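Local coordinates for protein Exo-beta-1,4-mannosidase (Rhizomucor miehei, PDB 4LYP) that probably removes mannose units from the non-reducing ends of beta-1,4-linked mannosides as a family 5 glycoside hydrolase, and also shows transglycosylation activity, at residues T361-F372 with S422-I433. Numbering follows the deposited sequence.
Sequences TSHKDEYYQKAF and SVYSNDTTVQII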
loop_
_atom_site.group_PDB
_atom_site.type_symbol
_atom_site.label_atom_id
_atom_site.label_comp_id
_atom_site.label_asym_id
_atom_site.label_seq_id
_atom_site.Cartn_x
_atom_site.Cartn_y
_atom_site.Cartn_z
ATOM N N THR A 361 -5.913 -18.654 11.857
ATOM C CA THR A 361 -4.794 -18.074 11.156
ATOM C C THR A 361 -3.491 -18.559 11.770
ATOM O O THR A 361 -2.543 -17.800 11.931
ATOM C CB THR A 361 -4.884 -16.541 11.138
ATOM O OG1 THR A 361 -4.939 -16.035 12.484
ATOM C CG2 THR A 361 -6.093 -16.037 10.386
ATOM N N SER A 362 -3.391 -19.863 12.099
ATOM C CA SER A 362 -2.139 -20.282 12.749
ATOM C C SER A 362 -0.913 -20.183 11.850
ATOM O O SER A 362 0.133 -19.785 12.321
ATOM C CB SER A 362 -2.273 -21.666 13.329
ATOM O OG SER A 362 -2.462 -22.674 12.327
ATOM N N HIS A 363 -1.039 -20.500 10.548
ATOM C CA HIS A 363 0.137 -20.336 9.688
ATOM C C HIS A 363 0.508 -18.888 9.550
ATOM O O HIS A 363 1.667 -18.504 9.690
ATOM C CB HIS A 363 -0.123 -20.937 8.307
ATOM C CG HIS A 363 0.007 -22.411 8.247
ATOM N ND1 HIS A 363 0.139 -23.114 7.070
ATOM C CD2 HIS A 363 0.083 -23.365 9.263
ATOM C CE1 HIS A 363 0.279 -24.397 7.336
ATOM N NE2 HIS A 363 0.199 -24.582 8.640
ATOM N N LYS A 364 -0.513 -18.046 9.218
ATOM C CA LYS A 364 -0.295 -16.613 9.078
ATOM C C LYS A 364 0.355 -16.002 10.307
ATOM O O LYS A 364 1.244 -15.149 10.227
ATOM C CB LYS A 364 -1.648 -15.957 8.817
ATOM C CG LYS A 364 -1.636 -14.437 8.713
ATOM C CD LYS A 364 -3.088 -13.940 8.638
ATOM C CE LYS A 364 -3.189 -12.517 8.148
ATOM N NZ LYS A 364 -4.641 -12.125 7.968
ATOM N N ASP A 365 -0.128 -16.385 11.505
ATOM C CA ASP A 365 0.400 -15.779 12.752
ATOM C C ASP A 365 1.846 -16.127 12.891
ATOM O O ASP A 365 2.640 -15.236 13.279
ATOM C CB ASP A 365 -0.387 -16.315 13.923
ATOM C CG ASP A 365 -1.802 -15.734 14.012
ATOM O OD1 ASP A 365 -2.204 -14.980 13.148
ATOM O OD2 ASP A 365 -2.439 -16.092 15.010
ATOM N N GLU A 366 2.264 -17.360 12.632
ATOM C CA GLU A 366 3.649 -17.724 12.751
ATOM C C GLU A 366 4.506 -16.996 11.669
ATOM O O GLU A 366 5.588 -16.498 11.957
ATOM C CB GLU A 366 3.826 -19.230 12.592
ATOM C CG GLU A 366 5.259 -19.654 12.532
ATOM C CD GLU A 366 5.459 -21.162 12.350
ATOM O OE1 GLU A 366 4.653 -21.937 12.955
ATOM O OE2 GLU A 366 6.445 -21.556 11.697
ATOM N N TYR A 367 3.959 -16.913 10.441
ATOM C CA TYR A 367 4.648 -16.245 9.382
ATOM C C TYR A 367 4.909 -14.786 9.695
ATOM O O TYR A 367 6.018 -14.270 9.548
ATOM C CB TYR A 367 3.789 -16.375 8.105
ATOM C CG TYR A 367 4.409 -15.823 6.858
ATOM C CD1 TYR A 367 5.500 -16.435 6.211
ATOM C CD2 TYR A 367 3.807 -14.676 6.254
ATOM C CE1 TYR A 367 5.943 -15.924 5.034
ATOM C CE2 TYR A 367 4.288 -14.182 5.046
ATOM C CZ TYR A 367 5.345 -14.833 4.442
ATOM O OH TYR A 367 5.834 -14.398 3.222
ATOM N N TYR A 368 3.848 -14.094 10.202
ATOM C CA TYR A 368 3.998 -12.709 10.624
ATOM C C TYR A 368 5.015 -12.626 11.774
ATOM O O TYR A 368 5.886 -11.746 11.761
ATOM C CB TYR A 368 2.672 -12.132 11.165
ATOM C CG TYR A 368 1.717 -11.507 10.152
ATOM C CD1 TYR A 368 1.282 -12.154 8.987
ATOM C CD2 TYR A 368 1.193 -10.244 10.434
ATOM C CE1 TYR A 368 0.395 -11.532 8.104
ATOM C CE2 TYR A 368 0.299 -9.612 9.566
ATOM C CZ TYR A 368 -0.084 -10.261 8.428
ATOM O OH TYR A 368 -0.990 -9.605 7.605
ATOM N N GLN A 369 4.876 -13.498 12.773
ATOM C CA GLN A 369 5.722 -13.374 13.933
ATOM C C GLN A 369 7.202 -13.524 13.568
ATOM O O GLN A 369 8.047 -12.768 14.051
ATOM C CB GLN A 369 5.328 -14.394 14.994
ATOM C CG GLN A 369 6.225 -14.293 16.238
ATOM C CD GLN A 369 5.678 -15.176 17.290
ATOM O OE1 GLN A 369 5.824 -16.399 17.182
ATOM N NE2 GLN A 369 4.952 -14.616 18.205
ATOM N N LYS A 370 7.533 -14.465 12.699
ATOM C CA LYS A 370 8.903 -14.665 12.301
ATOM C C LYS A 370 9.412 -13.519 11.461
ATOM O O LYS A 370 10.578 -13.080 11.593
ATOM C CB LYS A 370 9.066 -16.002 11.593
ATOM C CG LYS A 370 8.926 -17.138 12.583
ATOM C CD LYS A 370 9.004 -18.502 11.938
ATOM C CE LYS A 370 9.079 -19.632 12.958
ATOM N NZ LYS A 370 9.126 -21.007 12.283
ATOM N N ALA A 371 8.608 -13.006 10.524
ATOM C CA ALA A 371 9.031 -11.871 9.694
ATOM C C ALA A 371 9.290 -10.702 10.647
ATOM O O ALA A 371 10.334 -9.994 10.493
ATOM C CB ALA A 371 7.937 -11.522 8.672
ATOM N N PHE A 372 8.360 -10.417 11.552
ATOM C CA PHE A 372 8.512 -9.311 12.481
ATOM C C PHE A 372 9.759 -9.453 13.313
ATOM O O PHE A 372 10.478 -8.482 13.517
ATOM C CB PHE A 372 7.289 -9.294 13.409
ATOM C CG PHE A 372 6.007 -8.726 12.742
ATOM C CD1 PHE A 372 6.029 -7.837 11.657
ATOM C CD2 PHE A 372 4.763 -9.092 13.292
ATOM C CE1 PHE A 372 4.859 -7.333 11.161
ATOM C CE2 PHE A 372 3.597 -8.538 12.788
ATOM C CZ PHE A 372 3.630 -7.684 11.701
ATOM N N SER A 422 -7.183 -10.123 4.786
ATOM C CA SER A 422 -7.556 -9.151 5.858
ATOM C C SER A 422 -7.174 -9.661 7.191
ATOM O O SER A 422 -7.400 -10.811 7.576
ATOM C CB SER A 422 -9.054 -8.967 5.828
ATOM O OG SER A 422 -9.498 -8.137 4.757
ATOM N N VAL A 423 -6.700 -8.706 8.008
ATOM C CA VAL A 423 -6.574 -8.900 9.466
ATOM C C VAL A 423 -7.765 -8.222 10.086
ATOM O O VAL A 423 -7.917 -7.002 10.033
ATOM C CB VAL A 423 -5.281 -8.229 9.986
ATOM C CG1 VAL A 423 -5.209 -8.338 11.522
ATOM C CG2 VAL A 423 -4.015 -8.878 9.406
ATOM N N TYR A 424 -8.651 -9.026 10.736
ATOM C CA TYR A 424 -9.831 -8.456 11.376
ATOM C C TYR A 424 -9.495 -7.962 12.771
ATOM O O TYR A 424 -8.520 -8.400 13.405
ATOM C CB TYR A 424 -10.959 -9.486 11.422
ATOM C CG TYR A 424 -11.351 -9.959 10.051
ATOM C CD1 TYR A 424 -11.833 -9.069 9.085
ATOM C CD2 TYR A 424 -11.259 -11.293 9.715
ATOM C CE1 TYR A 424 -12.240 -9.490 7.830
ATOM C CE2 TYR A 424 -11.644 -11.754 8.466
ATOM C CZ TYR A 424 -12.183 -10.836 7.520
ATOM O OH TYR A 424 -12.646 -11.269 6.285
ATOM N N SER A 425 -10.377 -7.074 13.296
ATOM C CA SER A 425 -10.127 -6.451 14.587
ATOM C C SER A 425 -9.908 -7.397 15.741
ATOM O O SER A 425 -9.187 -7.029 16.681
ATOM C CB SER A 425 -11.326 -5.552 14.908
ATOM O OG SER A 425 -12.509 -6.306 14.890
ATOM N N ASN A 426 -10.500 -8.573 15.674
ATOM C CA ASN A 426 -10.319 -9.557 16.761
ATOM C C ASN A 426 -9.616 -10.842 16.316
ATOM O O ASN A 426 -9.668 -11.826 17.010
ATOM C CB ASN A 426 -11.702 -9.878 17.376
ATOM C CG ASN A 426 -12.639 -10.510 16.338
ATOM O OD1 ASN A 426 -12.381 -10.501 15.159
ATOM N ND2 ASN A 426 -13.756 -11.040 16.779
ATOM N N ASP A 427 -8.856 -10.779 15.222
ATOM C CA ASP A 427 -8.049 -11.922 14.832
ATOM C C ASP A 427 -6.937 -12.143 15.848
ATOM O O ASP A 427 -6.453 -11.199 16.511
ATOM C CB ASP A 427 -7.471 -11.724 13.431
ATOM C CG ASP A 427 -8.447 -12.094 12.335
ATOM O OD1 ASP A 427 -9.561 -12.643 12.595
ATOM O OD2 ASP A 427 -8.086 -11.860 11.134
ATOM N N THR A 428 -6.470 -13.371 15.934
ATOM C CA THR A 428 -5.312 -13.718 16.798
ATOM C C THR A 428 -4.041 -12.991 16.344
ATOM O O THR A 428 -3.130 -12.731 17.114
ATOM C CB THR A 428 -5.079 -15.216 16.867
ATOM O OG1 THR A 428 -4.975 -15.694 15.527
ATOM C CG2 THR A 428 -6.237 -15.938 17.528
ATOM N N THR A 429 -4.007 -12.562 15.059
ATOM C CA THR A 429 -2.837 -11.862 14.545
ATOM C C THR A 429 -2.668 -10.498 15.138
ATOM O O THR A 429 -1.517 -9.979 15.169
ATOM C CB THR A 429 -2.993 -11.706 13.022
ATOM O OG1 THR A 429 -3.688 -12.846 12.480
ATOM C CG2 THR A 429 -1.630 -11.532 12.341
ATOM N N VAL A 430 -3.745 -9.872 15.647
ATOM C CA VAL A 430 -3.650 -8.535 16.185
ATOM C C VAL A 430 -2.616 -8.454 17.330
ATOM O O VAL A 430 -1.825 -7.518 17.358
ATOM C CB VAL A 430 -5.018 -8.033 16.609
ATOM C CG1 VAL A 430 -4.927 -6.702 17.409
ATOM C CG2 VAL A 430 -5.910 -7.861 15.378
ATOM N N GLN A 431 -2.605 -9.437 18.231
ATOM C CA GLN A 431 -1.695 -9.358 19.388
ATOM C C GLN A 431 -0.234 -9.454 18.877
ATOM O O GLN A 431 0.671 -8.813 19.434
ATOM C CB GLN A 431 -1.980 -10.447 20.399
ATOM C CG GLN A 431 -1.071 -10.375 21.633
ATOM C CD GLN A 431 -1.339 -9.162 22.474
ATOM O OE1 GLN A 431 -2.494 -8.944 22.829
ATOM N NE2 GLN A 431 -0.296 -8.339 22.804
ATOM N N ILE A 432 0.007 -10.268 17.843
ATOM C CA ILE A 432 1.321 -10.388 17.292
ATOM C C ILE A 432 1.800 -9.082 16.650
ATOM O O ILE A 432 2.965 -8.649 16.782
ATOM C CB ILE A 432 1.325 -11.544 16.292
ATOM C CG1 ILE A 432 1.170 -12.882 17.122
ATOM C CG2 ILE A 432 2.601 -11.575 15.439
ATOM C CD1 ILE A 432 0.787 -14.021 16.243
ATOM N N ILE A 433 0.902 -8.396 15.946
ATOM C CA ILE A 433 1.173 -7.076 15.390
ATOM C C ILE A 433 1.459 -6.079 16.494
ATOM O O ILE A 433 2.431 -5.287 16.430
ATOM C CB ILE A 433 0.016 -6.635 14.494
ATOM C CG1 ILE A 433 -0.107 -7.552 13.281
ATOM C CG2 ILE A 433 0.192 -5.171 14.094
ATOM C CD1 ILE A 433 -1.469 -7.489 12.628
HETATM O O HOH W 1 -7.306 -14.958 13.662
HETATM O O HOH W 2 -6.070 -18.137 14.755
HETATM O O HOH W 3 -5.490 -12.042 10.548
#
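Asp365 holds two neighbouring threonines with its two carboxylate oxygens. Thr428 OG1 donates to Asp365 OD2 at 2.6 Å through the syn lone pair. Thr429 OG1 donates to Asp365 OD1 at 2.7 Å, also on the syn side but 17° out of the carboxylate plane. With both oxygens gripped, rotation of the carboxylate is restrained. Thr429 CG2, anti to the backbone N while OG1 turns to the aspartate, lies over one face of the Tyr368 ring, a CH-pi contact 4.0 Å from CG2 to the ring centroid and offset toward the rim. This joins two outer helices of the TIM barrel, 362-380 and 429-448, whose segments run nearly parallel (4°) with axes 9.7 Å apart. Tyr368 of the first helix and Val423, on the short strand 423-424 before the second, both touch Phe389 of strand 386-394. Farther along, Ile432 enters as a knob into the hole formed by Asp365, Tyr368, Gln369 and Phe372. Its CD1 presses on Asp365 CB at 3.5 Å, while CG2 meets the edge of the Phe372 ring at CD2, 3.9 Å away. The extended Lys364 chain carries NZ to a hydrogen bond with the backbone O of Tyr421. A water accepts from this NZ and donates to Thr429 OG1 and Asp427 OD2, linking the lysine to an aspartate that also forms a salt bridge with Arg342.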